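Side-chain contacts in inosine-uridine nucleoside N-ribohydrolase (Xanthomonas oryzae pv. oryzae, PDB 4KL0), which binds calcium and probably hydrolyses N-glycosidic bonds such as those of nucleosides: residues L16-L21 against P358-L363; D35-P40 against G250-D255; V65-A70 against R108-F113; A159-A164 against Y211-Q216; V234-Y239 against A306-V311. One frame throughout, in Å; residues are numbered along the deposited sequence.

Contact 1 (L16-L21 against P358-L363)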
# COMPACT_ATOMS: atom_id res chain seq x y z
N LEU A 16 -2.49 -1.20 -20.76
CA LEU A 16 -1.97 0.10 -20.38
C LEU A 16 -2.46 1.17 -21.38
O LEU A 16 -2.83 2.28 -20.98
CB LEU A 16 -0.44 0.07 -20.28
CG LEU A 16 0.16 1.42 -19.96
CD1 LEU A 16 -0.26 1.91 -18.57
CD2 LEU A 16 1.70 1.26 -20.05
N ARG A 17 -2.54 0.82 -22.65
CA ARG A 17 -3.20 1.70 -23.62
C ARG A 17 -4.64 2.02 -23.21
O ARG A 17 -5.11 3.18 -23.26
CB ARG A 17 -3.21 1.01 -24.98
CG ARG A 17 -3.71 1.85 -26.15
CD ARG A 17 -3.44 1.07 -27.44
NE ARG A 17 -2.01 0.81 -27.63
CZ ARG A 17 -1.44 -0.40 -27.66
NH1 ARG A 17 -2.19 -1.51 -27.58
NH2 ARG A 17 -0.13 -0.50 -27.80
N GLU A 18 -5.37 0.99 -22.80
CA GLU A 18 -6.74 1.16 -22.34
C GLU A 18 -6.86 2.06 -21.12
O GLU A 18 -7.75 2.92 -21.02
CB GLU A 18 -7.39 -0.21 -22.08
CG GLU A 18 -8.83 -0.09 -21.56
CD GLU A 18 -9.44 -1.43 -21.10
OE1 GLU A 18 -8.73 -2.48 -21.12
OE2 GLU A 18 -10.65 -1.41 -20.73
N LEU A 19 -5.99 1.88 -20.13
CA LEU A 19 -6.04 2.75 -18.98
C LEU A 19 -5.78 4.20 -19.41
O LEU A 19 -6.39 5.14 -18.89
CB LEU A 19 -5.00 2.34 -17.94
CG LEU A 19 -4.82 3.34 -16.80
CD1 LEU A 19 -6.08 3.55 -15.94
CD2 LEU A 19 -3.66 2.91 -15.93
N ARG A 20 -4.87 4.35 -20.37
CA ARG A 20 -4.46 5.69 -20.78
C ARG A 20 -5.60 6.50 -21.43
O ARG A 20 -5.53 7.72 -21.50
CB ARG A 20 -3.22 5.63 -21.69
CG ARG A 20 -1.89 5.61 -20.87
CD ARG A 20 -0.77 4.98 -21.61
NE ARG A 20 0.51 5.27 -20.97
CZ ARG A 20 1.67 5.02 -21.56
NH1 ARG A 20 1.68 4.46 -22.77
NH2 ARG A 20 2.81 5.32 -20.96
N LEU A 21 -6.66 5.84 -21.89
CA LEU A 21 -7.81 6.59 -22.40
C LEU A 21 -8.54 7.37 -21.30
O LEU A 21 -9.35 8.27 -21.61
CB LEU A 21 -8.81 5.65 -23.08
CG LEU A 21 -8.25 4.90 -24.28
CD1 LEU A 21 -9.18 3.72 -24.63
CD2 LEU A 21 -8.06 5.86 -25.47
N PRO A 358 -10.60 -9.32 -12.03
CA PRO A 358 -9.33 -9.70 -11.42
C PRO A 358 -8.21 -10.05 -12.39
O PRO A 358 -7.05 -9.80 -12.03
CB PRO A 358 -9.70 -10.91 -10.54
CG PRO A 358 -10.91 -11.45 -11.16
CD PRO A 358 -11.64 -10.34 -11.82
N GLU A 359 -8.50 -10.64 -13.56
CA GLU A 359 -7.37 -10.97 -14.45
C GLU A 359 -6.84 -9.68 -15.07
O GLU A 359 -5.64 -9.54 -15.30
CB GLU A 359 -7.70 -12.04 -15.52
CG GLU A 359 -6.54 -12.35 -16.52
CD GLU A 359 -5.16 -12.70 -15.88
OE1 GLU A 359 -4.13 -12.16 -16.38
OE2 GLU A 359 -5.08 -13.52 -14.91
N LYS A 360 -7.74 -8.72 -15.29
CA LYS A 360 -7.30 -7.42 -15.75
C LYS A 360 -6.50 -6.66 -14.66
O LYS A 360 -5.53 -5.99 -14.97
CB LYS A 360 -8.47 -6.57 -16.24
CG LYS A 360 -8.05 -5.18 -16.75
CD LYS A 360 -8.76 -4.78 -17.99
CE LYS A 360 -10.15 -4.30 -17.74
NZ LYS A 360 -10.81 -4.07 -19.08
N ALA A 361 -6.94 -6.76 -13.42
CA ALA A 361 -6.16 -6.19 -12.31
C ALA A 361 -4.76 -6.79 -12.26
O ALA A 361 -3.74 -6.06 -12.09
CB ALA A 361 -6.90 -6.39 -10.97
N ARG A 362 -4.65 -8.11 -12.39
CA ARG A 362 -3.33 -8.76 -12.45
C ARG A 362 -2.47 -8.22 -13.60
O ARG A 362 -1.28 -7.92 -13.41
CB ARG A 362 -3.48 -10.27 -12.65
CG ARG A 362 -4.00 -11.05 -11.45
CD ARG A 362 -3.89 -12.58 -11.75
NE ARG A 362 -4.63 -13.34 -10.73
CZ ARG A 362 -5.89 -13.77 -10.87
NH1 ARG A 362 -6.56 -13.54 -12.01
NH2 ARG A 362 -6.47 -14.44 -9.87
N LEU A 363 -3.07 -8.10 -14.79
CA LEU A 363 -2.35 -7.70 -15.99
C LEU A 363 -1.94 -6.21 -15.90
O LEU A 363 -0.81 -5.82 -16.21
CB LEU A 363 -3.26 -7.94 -17.21
CG LEU A 363 -2.64 -8.17 -18.56
CD1 LEU A 363 -1.71 -9.37 -18.51
CD2 LEU A 363 -3.79 -8.43 -19.53
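Lys360 reaches from helix 358-372 to Glu18 on helix 10-20, and this one ion pair makes the contact. The CB of Lys360 already points toward the other helix. CG stands opposite the backbone N (chi1 -180°), which starts the chain outward, and bends at chi2 and chi3 then swing its end onto the acid. CD comes 3.9 Å from Glu18 OE1, CE lies 4.1 Å from Glu18 OE1, and NZ straddles the two oxygens. The firmer bond runs from Lys360 NZ to Glu18 OE2 at 3.1 Å, on the syn side and 19° out of the carboxylate plane. A weak one goes from Lys360 NZ to Glu18 OE1 at 3.3 Å. Glu18 is extended beyond CG, and the two side chains cross at about a right angle. Around them, Leu333 and Val15 touch Lys360, while Leu332 touches Glu18. The result is an interhelical salt bridge at the surface, tying the N-terminal helix to the C-terminal helix, away from the calcium site.

Contact 2 (D35-P40 against G250-D255). With CA (calcium ion), chain B.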
# COMPACT_ATOMS: atom_id res chain seq x y z
N ASP A 35 4.39 1.81 5.41
CA ASP A 35 5.28 1.13 6.37
C ASP A 35 6.14 0.12 5.61
O ASP A 35 6.02 -1.08 5.81
CB ASP A 35 4.48 0.44 7.50
CG ASP A 35 3.40 -0.54 6.97
OD1 ASP A 35 3.23 -0.67 5.73
OD2 ASP A 35 2.76 -1.22 7.84
N PRO A 36 7.04 0.62 4.78
CA PRO A 36 7.74 -0.31 3.85
C PRO A 36 8.81 -1.20 4.53
O PRO A 36 9.32 -0.94 5.66
CB PRO A 36 8.43 0.64 2.87
CG PRO A 36 8.72 1.91 3.72
CD PRO A 36 7.41 2.03 4.54
N ASN A 37 9.15 -2.24 3.78
CA ASN A 37 10.25 -3.18 4.13
C ASN A 37 9.96 -4.12 5.30
O ASN A 37 10.89 -4.62 5.93
CB ASN A 37 11.57 -2.45 4.30
CG ASN A 37 12.74 -3.37 4.01
OD1 ASN A 37 12.69 -4.15 3.05
ND2 ASN A 37 13.80 -3.32 4.86
N LYS A 38 8.69 -4.38 5.59
CA LYS A 38 8.40 -5.59 6.37
C LYS A 38 7.75 -6.65 5.48
O LYS A 38 7.61 -7.82 5.86
CB LYS A 38 7.58 -5.32 7.65
CG LYS A 38 6.33 -4.44 7.56
CD LYS A 38 5.09 -5.22 7.07
CE LYS A 38 3.80 -4.31 7.14
NZ LYS A 38 2.64 -5.10 6.60
N ASP A 39 7.42 -6.25 4.26
CA ASP A 39 6.90 -7.16 3.23
C ASP A 39 7.08 -6.44 1.88
O ASP A 39 7.56 -5.32 1.87
CB ASP A 39 5.46 -7.57 3.52
CG ASP A 39 4.46 -6.39 3.57
OD1 ASP A 39 4.66 -5.35 2.90
OD2 ASP A 39 3.44 -6.57 4.31
N PRO A 40 6.72 -7.04 0.73
CA PRO A 40 6.93 -6.32 -0.52
C PRO A 40 5.93 -5.24 -0.86
O PRO A 40 6.22 -4.41 -1.73
CB PRO A 40 6.78 -7.41 -1.62
CG PRO A 40 6.70 -8.75 -0.86
CD PRO A 40 6.22 -8.42 0.53
N GLY A 250 13.32 -3.63 -8.80
CA GLY A 250 12.78 -4.92 -9.20
C GLY A 250 13.45 -6.13 -8.54
O GLY A 250 12.77 -7.06 -8.12
N GLU A 251 14.79 -6.12 -8.45
CA GLU A 251 15.51 -7.21 -7.81
C GLU A 251 15.20 -7.20 -6.30
O GLU A 251 15.02 -8.25 -5.70
CB GLU A 251 17.04 -7.06 -8.00
CG GLU A 251 17.47 -7.21 -9.48
CD GLU A 251 18.96 -6.99 -9.67
OE1 GLU A 251 19.57 -6.29 -8.81
OE2 GLU A 251 19.54 -7.54 -10.67
N TYR A 252 15.17 -6.02 -5.69
CA TYR A 252 14.72 -5.97 -4.28
C TYR A 252 13.36 -6.65 -4.09
O TYR A 252 13.19 -7.47 -3.16
CB TYR A 252 14.68 -4.53 -3.76
CG TYR A 252 13.83 -4.29 -2.52
CD1 TYR A 252 12.50 -3.85 -2.65
CD2 TYR A 252 14.30 -4.59 -1.25
CE1 TYR A 252 11.70 -3.64 -1.54
CE2 TYR A 252 13.51 -4.38 -0.13
CZ TYR A 252 12.20 -3.94 -0.28
OH TYR A 252 11.41 -3.75 0.83
N LEU A 253 12.38 -6.32 -4.94
CA LEU A 253 11.04 -6.86 -4.72
C LEU A 253 11.05 -8.37 -4.90
O LEU A 253 10.47 -9.10 -4.10
CB LEU A 253 10.01 -6.28 -5.69
CG LEU A 253 9.67 -4.82 -5.33
CD1 LEU A 253 8.89 -4.18 -6.48
CD2 LEU A 253 8.88 -4.79 -3.98
N ARG A 254 11.68 -8.87 -5.97
CA ARG A 254 11.69 -10.30 -6.13
C ARG A 254 12.42 -10.98 -4.96
O ARG A 254 11.93 -11.98 -4.44
CB ARG A 254 12.34 -10.63 -7.50
CG ARG A 254 12.39 -12.17 -7.79
CD ARG A 254 13.64 -12.88 -7.24
NE ARG A 254 14.89 -12.11 -7.35
CZ ARG A 254 15.61 -12.00 -8.46
NH1 ARG A 254 15.20 -12.62 -9.55
NH2 ARG A 254 16.71 -11.25 -8.49
N ASP A 255 13.55 -10.43 -4.54
CA ASP A 255 14.33 -11.05 -3.46
C ASP A 255 13.55 -11.01 -2.14
O ASP A 255 13.51 -12.02 -1.42
CB ASP A 255 15.69 -10.40 -3.29
CG ASP A 255 16.63 -10.67 -4.46
OD1 ASP A 255 16.29 -11.53 -5.32
OD2 ASP A 255 17.70 -10.01 -4.49
CA CA B . 1.71 -1.67 4.05
O HOH W 1 1.11 -2.56 6.41
O HOH W 2 8.41 -2.99 1.06
O HOH W 3 2.03 -4.13 3.87
O HOH W 4 -0.73 -2.83 4.13
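Tyr252 meets Asn37 through its hydroxyl, which donates a short hydrogen bond to Asn37 OD1 (OH to OD1 2.6 Å). The amide oxygen lies at the ring edge, near its plane, whereas the hydroxyl sits 24° off the carbonyl plane and the amide and ring planes are 41° apart. Water 2 donates to the same Tyr252 OH at 3.1 Å, so the hydroxyl is both donor and acceptor. That water also donates to Asp39 O and accepts from Asn37 N, pinning the loop backbone to the tyrosine. The amide's other end, ND2, is held by Leu114 O, which fixes its rotation. Beside this polar part lies an apolar one: Leu253 CD2 packs 4.1 Å from Pro40 CB and 3.5 Å from Pro40 O. At the start of the loop, well away from helix 248-269, Asp35 OD1 binds the calcium ion at 2.5 Å, with Asp42, Ile151 O and Asp318 completing the protein ligands. The loop thus leaves strand 28-34 and leads into helix 41-54, whose Val43 touches both Tyr252 and Leu253, while Tyr239 of helix 236-243 borders Pro40 and Leu253.

Contact 3 (V65-A70 against R108-F113)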
# COMPACT_ATOMS: atom_id res chain seq x y z
N VAL A 65 5.90 7.96 6.99
CA VAL A 65 6.22 6.52 7.21
C VAL A 65 6.01 6.16 8.68
O VAL A 65 6.48 6.87 9.62
CB VAL A 65 7.71 6.27 6.83
CG1 VAL A 65 8.15 4.88 7.19
CG2 VAL A 65 7.92 6.54 5.32
N THR A 66 5.38 5.00 8.92
CA THR A 66 5.10 4.57 10.28
C THR A 66 5.62 3.14 10.48
O THR A 66 6.33 2.64 9.61
CB THR A 66 3.58 4.73 10.62
OG1 THR A 66 3.30 4.52 12.01
CG2 THR A 66 2.68 3.79 9.79
N LEU A 67 5.35 2.56 11.65
CA LEU A 67 5.61 1.18 12.10
C LEU A 67 7.01 1.05 12.70
O LEU A 67 8.01 1.11 11.96
CB LEU A 67 5.40 0.10 10.98
CG LEU A 67 5.40 -1.33 11.49
CD1 LEU A 67 4.06 -1.65 12.23
CD2 LEU A 67 5.45 -2.23 10.25
N GLY A 68 7.04 0.93 14.03
CA GLY A 68 8.26 0.82 14.81
C GLY A 68 8.48 2.05 15.69
O GLY A 68 7.74 3.04 15.66
N ASP A 69 9.55 1.96 16.46
CA ASP A 69 9.98 3.14 17.25
C ASP A 69 10.60 4.21 16.36
O ASP A 69 10.70 4.02 15.14
CB ASP A 69 10.86 2.67 18.41
CG ASP A 69 12.27 2.22 18.00
OD1 ASP A 69 12.70 2.29 16.82
OD2 ASP A 69 12.99 1.77 18.92
N ALA A 70 11.03 5.33 16.94
CA ALA A 70 11.45 6.44 16.10
C ALA A 70 12.58 6.07 15.16
O ALA A 70 12.57 6.43 14.00
CB ALA A 70 11.89 7.63 16.95
N ARG A 108 8.12 -6.66 18.85
CA ARG A 108 8.70 -7.65 17.98
C ARG A 108 8.22 -7.56 16.53
O ARG A 108 9.01 -7.52 15.59
CB ARG A 108 8.36 -9.03 18.58
CG ARG A 108 9.19 -10.15 18.14
CD ARG A 108 8.51 -11.42 18.68
NE ARG A 108 9.38 -12.57 18.56
CZ ARG A 108 9.25 -13.68 19.27
NH1 ARG A 108 8.24 -13.80 20.14
NH2 ARG A 108 10.12 -14.68 19.10
N GLU A 109 6.91 -7.52 16.32
CA GLU A 109 6.42 -7.49 14.95
C GLU A 109 6.64 -6.13 14.27
O GLU A 109 6.89 -6.05 13.09
CB GLU A 109 4.93 -7.86 14.90
CG GLU A 109 4.13 -7.29 13.66
CD GLU A 109 4.39 -7.95 12.27
OE1 GLU A 109 4.25 -9.20 12.13
OE2 GLU A 109 4.68 -7.19 11.30
N HIS A 110 6.60 -5.05 15.04
CA HIS A 110 6.65 -3.73 14.40
C HIS A 110 8.10 -3.34 14.13
O HIS A 110 8.36 -2.28 13.52
CB HIS A 110 6.07 -2.66 15.34
CG HIS A 110 4.58 -2.75 15.54
ND1 HIS A 110 3.83 -1.67 15.93
CD2 HIS A 110 3.71 -3.78 15.33
CE1 HIS A 110 2.55 -2.01 15.96
NE2 HIS A 110 2.45 -3.30 15.64
N SER A 111 9.04 -4.20 14.57
CA SER A 111 10.45 -3.90 14.36
C SER A 111 11.00 -4.72 13.21
O SER A 111 12.22 -4.79 13.04
CB SER A 111 11.26 -4.17 15.62
OG SER A 111 11.28 -5.58 15.86
N LYS A 112 10.14 -5.40 12.44
CA LYS A 112 10.58 -6.20 11.27
C LYS A 112 11.11 -5.35 10.11
O LYS A 112 10.41 -4.51 9.57
CB LYS A 112 9.38 -7.07 10.83
CG LYS A 112 9.68 -8.12 9.75
CD LYS A 112 8.51 -9.11 9.71
CE LYS A 112 8.38 -9.71 8.31
NZ LYS A 112 7.93 -11.16 8.42
N PHE A 113 12.36 -5.56 9.70
CA PHE A 113 12.99 -4.73 8.66
C PHE A 113 13.90 -5.66 7.85
O PHE A 113 14.94 -6.12 8.34
CB PHE A 113 13.78 -3.54 9.26
CG PHE A 113 14.36 -2.59 8.24
CD1 PHE A 113 13.64 -1.48 7.80
CD2 PHE A 113 15.63 -2.80 7.67
CE1 PHE A 113 14.15 -0.59 6.87
CE2 PHE A 113 16.16 -1.92 6.74
CZ PHE A 113 15.44 -0.81 6.31
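The imidazole of His110 carries Leu67 CD1 on one face, 3.5 Å from His110 CG, in a CH-pi contact: the methyl is 3.7 Å from the ring centroid and 16° off the normal. At the ring edge, in plane, lies Glu109 CG, and the edge nitrogen ND1 is hydrogen-bonded to Tyr100 OH. Leu67 reaches the ring because its side chain leaves on the side away from the backbone N (chi1 -169°), and the two side chains cross at about a right angle. The backbones meet closely: Gly68 CA lies 3.4 Å from His110 O, an approach possible because Gly68 carries no CB. Leu67 also touches the calcium ligand Asp35. Between the two segments themselves, then, the contact rests on dispersion and a methyl over an aromatic face, while the polar links come from outside: His110 ND1 and Gly68 N are bonded by Tyr100 OH, and Leu67 O, His110 O and Lys112 O by Arg76, side chains that join the loop to the end of helix 104-110.

Contact 4 (A159-A164 against Y211-Q216)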
# COMPACT_ATOMS: atom_id res chain seq x y z
N ALA A 159 -3.43 12.00 12.87
CA ALA A 159 -2.80 13.27 13.28
C ALA A 159 -3.08 14.40 12.29
O ALA A 159 -3.30 15.54 12.69
CB ALA A 159 -1.29 13.13 13.51
N LEU A 160 -3.11 14.08 10.99
CA LEU A 160 -3.32 15.09 9.95
C LEU A 160 -4.75 15.57 10.01
O LEU A 160 -4.99 16.78 9.91
CB LEU A 160 -3.02 14.55 8.52
CG LEU A 160 -3.22 15.56 7.37
CD1 LEU A 160 -2.22 16.67 7.50
CD2 LEU A 160 -3.00 14.92 5.99
N LEU A 161 -5.69 14.65 10.18
CA LEU A 161 -7.09 15.09 10.24
C LEU A 161 -7.25 15.91 11.51
O LEU A 161 -8.08 16.85 11.57
CB LEU A 161 -8.07 13.92 10.24
CG LEU A 161 -8.78 13.81 8.92
CD1 LEU A 161 -7.72 13.56 7.81
CD2 LEU A 161 -9.79 12.71 9.01
N ALA A 162 -6.46 15.62 12.54
CA ALA A 162 -6.65 16.39 13.77
C ALA A 162 -6.01 17.78 13.67
O ALA A 162 -6.63 18.78 14.10
CB ALA A 162 -6.12 15.64 14.98
N GLU A 163 -4.78 17.86 13.17
CA GLU A 163 -4.07 19.14 13.12
C GLU A 163 -4.63 20.04 12.04
O GLU A 163 -4.65 21.26 12.19
CB GLU A 163 -2.57 18.92 12.96
CG GLU A 163 -2.03 18.17 14.19
CD GLU A 163 -0.55 17.93 14.15
OE1 GLU A 163 0.13 18.53 13.27
OE2 GLU A 163 -0.07 17.13 15.00
N ALA A 164 -5.15 19.46 10.96
CA ALA A 164 -5.57 20.27 9.83
C ALA A 164 -7.01 20.01 9.48
O ALA A 164 -7.40 20.08 8.31
CB ALA A 164 -4.65 20.02 8.65
N TYR A 211 -11.33 6.84 11.10
CA TYR A 211 -12.57 6.37 10.46
C TYR A 211 -13.67 7.29 10.94
O TYR A 211 -14.51 7.74 10.14
CB TYR A 211 -12.92 4.96 10.91
CG TYR A 211 -12.20 3.81 10.18
CD1 TYR A 211 -10.80 3.79 10.05
CD2 TYR A 211 -12.92 2.70 9.67
CE1 TYR A 211 -10.17 2.72 9.46
CE2 TYR A 211 -12.27 1.63 9.09
CZ TYR A 211 -10.88 1.63 9.00
OH TYR A 211 -10.21 0.55 8.45
N ARG A 212 -13.68 7.55 12.24
CA ARG A 212 -14.72 8.39 12.82
C ARG A 212 -14.63 9.83 12.31
O ARG A 212 -15.65 10.38 11.88
CB ARG A 212 -14.65 8.35 14.36
CG ARG A 212 -15.56 9.40 15.03
CD ARG A 212 -15.58 9.21 16.55
NE ARG A 212 -14.32 9.64 17.15
CZ ARG A 212 -13.52 8.82 17.85
NH1 ARG A 212 -13.88 7.55 18.05
NH2 ARG A 212 -12.39 9.29 18.37
N ARG A 213 -13.46 10.45 12.35
CA ARG A 213 -13.37 11.85 11.99
C ARG A 213 -13.60 12.09 10.51
O ARG A 213 -14.04 13.18 10.13
CB ARG A 213 -12.07 12.48 12.46
CG ARG A 213 -11.98 13.99 12.40
CD ARG A 213 -12.84 14.67 13.51
NE ARG A 213 -12.73 16.13 13.49
CZ ARG A 213 -13.73 16.96 13.83
NH1 ARG A 213 -14.91 16.45 14.17
NH2 ARG A 213 -13.58 18.29 13.80
N ALA A 214 -13.29 11.11 9.66
CA ALA A 214 -13.38 11.33 8.23
C ALA A 214 -14.87 11.47 7.98
O ALA A 214 -15.32 12.37 7.24
CB ALA A 214 -12.82 10.08 7.47
N GLN A 215 -15.64 10.62 8.63
CA GLN A 215 -17.10 10.60 8.48
C GLN A 215 -17.75 11.86 9.08
O GLN A 215 -18.66 12.43 8.46
CB GLN A 215 -17.71 9.34 9.06
CG GLN A 215 -17.46 8.05 8.22
CD GLN A 215 -17.83 6.78 8.99
OE1 GLN A 215 -18.92 6.20 8.80
NE2 GLN A 215 -16.91 6.32 9.86
N GLN A 216 -17.27 12.31 10.24
CA GLN A 216 -17.74 13.58 10.82
C GLN A 216 -17.43 14.78 9.93
O GLN A 216 -18.19 15.78 9.92
CB GLN A 216 -17.12 13.80 12.20
CG GLN A 216 -17.55 12.71 13.12
CD GLN A 216 -16.98 12.83 14.51
OE1 GLN A 216 -15.99 13.52 14.75
NE2 GLN A 216 -17.64 12.18 15.45
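Two consecutive crossovers of the Rossmann-like core meet here: helix 155-163 lies between parallel strands 146-150 and 172-178, and helix 204-216 between 172-178 and 221-224, so the two helices pack as neighbours against the sheet. Leu161 carries the contact. Its CB points toward the second helix, and a first torsion well off the staggered positions (chi1 -107°) sends CD2 onto the backbone between Arg213 and Ala214. That methyl of Leu161 lies 3.9 Å from Ala214 N, 4.1 Å from Arg213 CB and 4.3 Å from Ala214 CB, which makes the meeting purely van der Waals, with a single branch doing the touching. Ala214, buried where the helices approach (Leu161 CA to Arg213 CA 7.3 Å), also rests on Ile175 and Leu221 of the strands beneath. Arg213, by contrast, is exposed: only the start of its side chain borders the leucine. The chain bends at chi2 (73°), and its guanidinium bonds Gln216 of the same helix. On the buried flank Gln215 NE2 bonds Tyr211 O, with a second acceptor in Val191 O. At the exposed end, Arg213 NH1 donates to Gln216 OE1 at 3.2 Å, the acceptor lying 5° from the guanidinium plane.

Contact 5 (V234-Y239 against A306-V311)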
# COMPACT_ATOMS: atom_id res chain seq x y z
N VAL A 234 -1.19 -12.37 -7.66
CA VAL A 234 -0.28 -12.52 -8.81
C VAL A 234 0.65 -13.73 -8.62
O VAL A 234 0.92 -14.16 -7.49
CB VAL A 234 0.54 -11.25 -9.02
CG1 VAL A 234 -0.39 -10.02 -9.30
CG2 VAL A 234 1.52 -11.03 -7.84
N PRO A 235 1.16 -14.31 -9.73
CA PRO A 235 2.10 -15.44 -9.55
C PRO A 235 3.53 -14.95 -9.35
O PRO A 235 3.76 -13.71 -9.51
CB PRO A 235 2.01 -16.17 -10.91
CG PRO A 235 1.78 -15.00 -11.89
CD PRO A 235 0.89 -13.99 -11.15
N PRO A 236 4.49 -15.85 -9.04
CA PRO A 236 5.90 -15.45 -8.96
C PRO A 236 6.37 -14.73 -10.22
O PRO A 236 7.32 -13.97 -10.11
CB PRO A 236 6.66 -16.79 -8.80
CG PRO A 236 5.69 -17.68 -8.11
CD PRO A 236 4.28 -17.18 -8.42
N ALA A 237 5.79 -15.03 -11.39
CA ALA A 237 6.26 -14.44 -12.64
C ALA A 237 6.17 -12.93 -12.56
O ALA A 237 6.94 -12.23 -13.29
CB ALA A 237 5.47 -14.98 -13.85
N PHE A 238 5.23 -12.43 -11.75
CA PHE A 238 5.11 -10.97 -11.51
C PHE A 238 6.44 -10.41 -11.01
O PHE A 238 6.94 -9.43 -11.58
CB PHE A 238 3.93 -10.59 -10.58
CG PHE A 238 3.94 -9.12 -10.16
CD1 PHE A 238 3.31 -8.16 -10.95
CD2 PHE A 238 4.60 -8.73 -9.00
CE1 PHE A 238 3.33 -6.82 -10.58
CE2 PHE A 238 4.62 -7.42 -8.62
CZ PHE A 238 3.97 -6.45 -9.42
N TYR A 239 7.04 -11.07 -10.01
CA TYR A 239 8.30 -10.63 -9.41
C TYR A 239 9.48 -10.97 -10.30
O TYR A 239 10.48 -10.25 -10.32
CB TYR A 239 8.48 -11.28 -8.04
CG TYR A 239 7.50 -10.67 -7.01
CD1 TYR A 239 7.82 -9.48 -6.40
CD2 TYR A 239 6.27 -11.27 -6.69
CE1 TYR A 239 6.99 -8.88 -5.50
CE2 TYR A 239 5.40 -10.67 -5.78
CZ TYR A 239 5.78 -9.45 -5.21
OH TYR A 239 5.02 -8.80 -4.31
N ALA A 306 12.35 -26.18 -4.99
CA ALA A 306 11.33 -26.97 -5.65
C ALA A 306 9.92 -26.52 -5.37
O ALA A 306 8.97 -26.98 -6.01
CB ALA A 306 11.51 -28.49 -5.36
N ILE A 307 9.75 -25.62 -4.39
CA ILE A 307 8.44 -25.05 -4.05
C ILE A 307 8.11 -23.72 -4.81
O ILE A 307 6.98 -23.55 -5.32
CB ILE A 307 8.34 -24.80 -2.53
CG1 ILE A 307 8.31 -26.15 -1.79
CG2 ILE A 307 7.08 -23.99 -2.23
CD1 ILE A 307 7.03 -26.93 -2.06
N TRP A 308 9.09 -22.82 -4.86
CA TRP A 308 8.98 -21.54 -5.62
C TRP A 308 8.26 -21.73 -6.95
O TRP A 308 7.22 -21.08 -7.20
CB TRP A 308 10.35 -20.88 -5.80
CG TRP A 308 10.33 -19.45 -6.40
CD1 TRP A 308 11.08 -19.00 -7.46
CD2 TRP A 308 9.56 -18.30 -5.94
NE1 TRP A 308 10.82 -17.66 -7.70
CE2 TRP A 308 9.90 -17.21 -6.77
CE3 TRP A 308 8.63 -18.11 -4.91
CZ2 TRP A 308 9.33 -15.94 -6.61
CZ3 TRP A 308 8.07 -16.84 -4.74
CH2 TRP A 308 8.42 -15.78 -5.58
N PRO A 309 8.72 -22.70 -7.79
CA PRO A 309 7.99 -22.92 -9.06
C PRO A 309 6.53 -23.34 -8.93
O PRO A 309 5.72 -23.14 -9.83
CB PRO A 309 8.79 -24.06 -9.74
CG PRO A 309 10.15 -23.98 -9.15
CD PRO A 309 9.93 -23.54 -7.70
N GLN A 310 6.16 -23.99 -7.85
CA GLN A 310 4.74 -24.38 -7.77
C GLN A 310 3.82 -23.25 -7.29
O GLN A 310 2.56 -23.33 -7.38
CB GLN A 310 4.57 -25.57 -6.84
CG GLN A 310 5.10 -26.88 -7.40
CD GLN A 310 4.69 -27.99 -6.49
OE1 GLN A 310 3.50 -28.14 -6.21
NE2 GLN A 310 5.66 -28.69 -5.93
N VAL A 311 4.42 -22.21 -6.72
CA VAL A 311 3.58 -21.14 -6.18
C VAL A 311 2.93 -20.41 -7.33
O VAL A 311 3.60 -20.13 -8.34
CB VAL A 311 4.40 -20.18 -5.31
CG1 VAL A 311 3.58 -18.92 -5.02
CG2 VAL A 311 4.82 -20.90 -4.02
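Pro236, in the first turn of helix 236-243, wedges between Trp308, in the 3-10 turn 308-310 after helix 304-307, and Val311, the loop residue just past it, in the largely helical region beyond strand 221-224. The tight part is the proline ring itself. Its CD lies only 3.0 Å from Val311 O, and its CG 3.2 Å from the same oxygen, while CD also packs 3.9 Å from Val311 CG1. The other flank of the wedge is aromatic: chi1 (-172°) carries the Trp308 indole toward the proline, and chi2 (-129°) sets its face there. Trp308 NE1 bonds Glu240 OE2, one turn further along the proline's helix, which probably helps to hold the indole's orientation. The outer side is loose. Ala237 and Pro309 are exposed and, like Gln310, point away from the opposite segment. Inward, Val311 rests on Leu261 of helix 248-269. The CH-pi contact is made by Pro236 CB, 3.8 Å from the centroid of the six-membered ring and 22° off its normal, with Trp308 CZ2 the nearest ring atom at 3.6 Å.

Contact 2 is the hub, since it holds the calcium ligand Asp35 and touches two of the others. Toward contact 3, Lys38 CG meets Leu67 CD2 at 3.6 Å and Asn37 ND2 lies 3.3 Å from Phe113 CE2; the Leu67 side chain is itself about 7 Å from the calcium ion. Toward contact 5, Pro40 CB packs 3.5 Å from Tyr239 OH, so the metal-binding loop is flanked by both. Contact 1 stands farther out, its centre about 23 Å from that of contact 2, though its nearest atoms come within about 4 Å of contact 5 without touching. Contact 4 is remote, with its centre about 30 Å from that of contact 2.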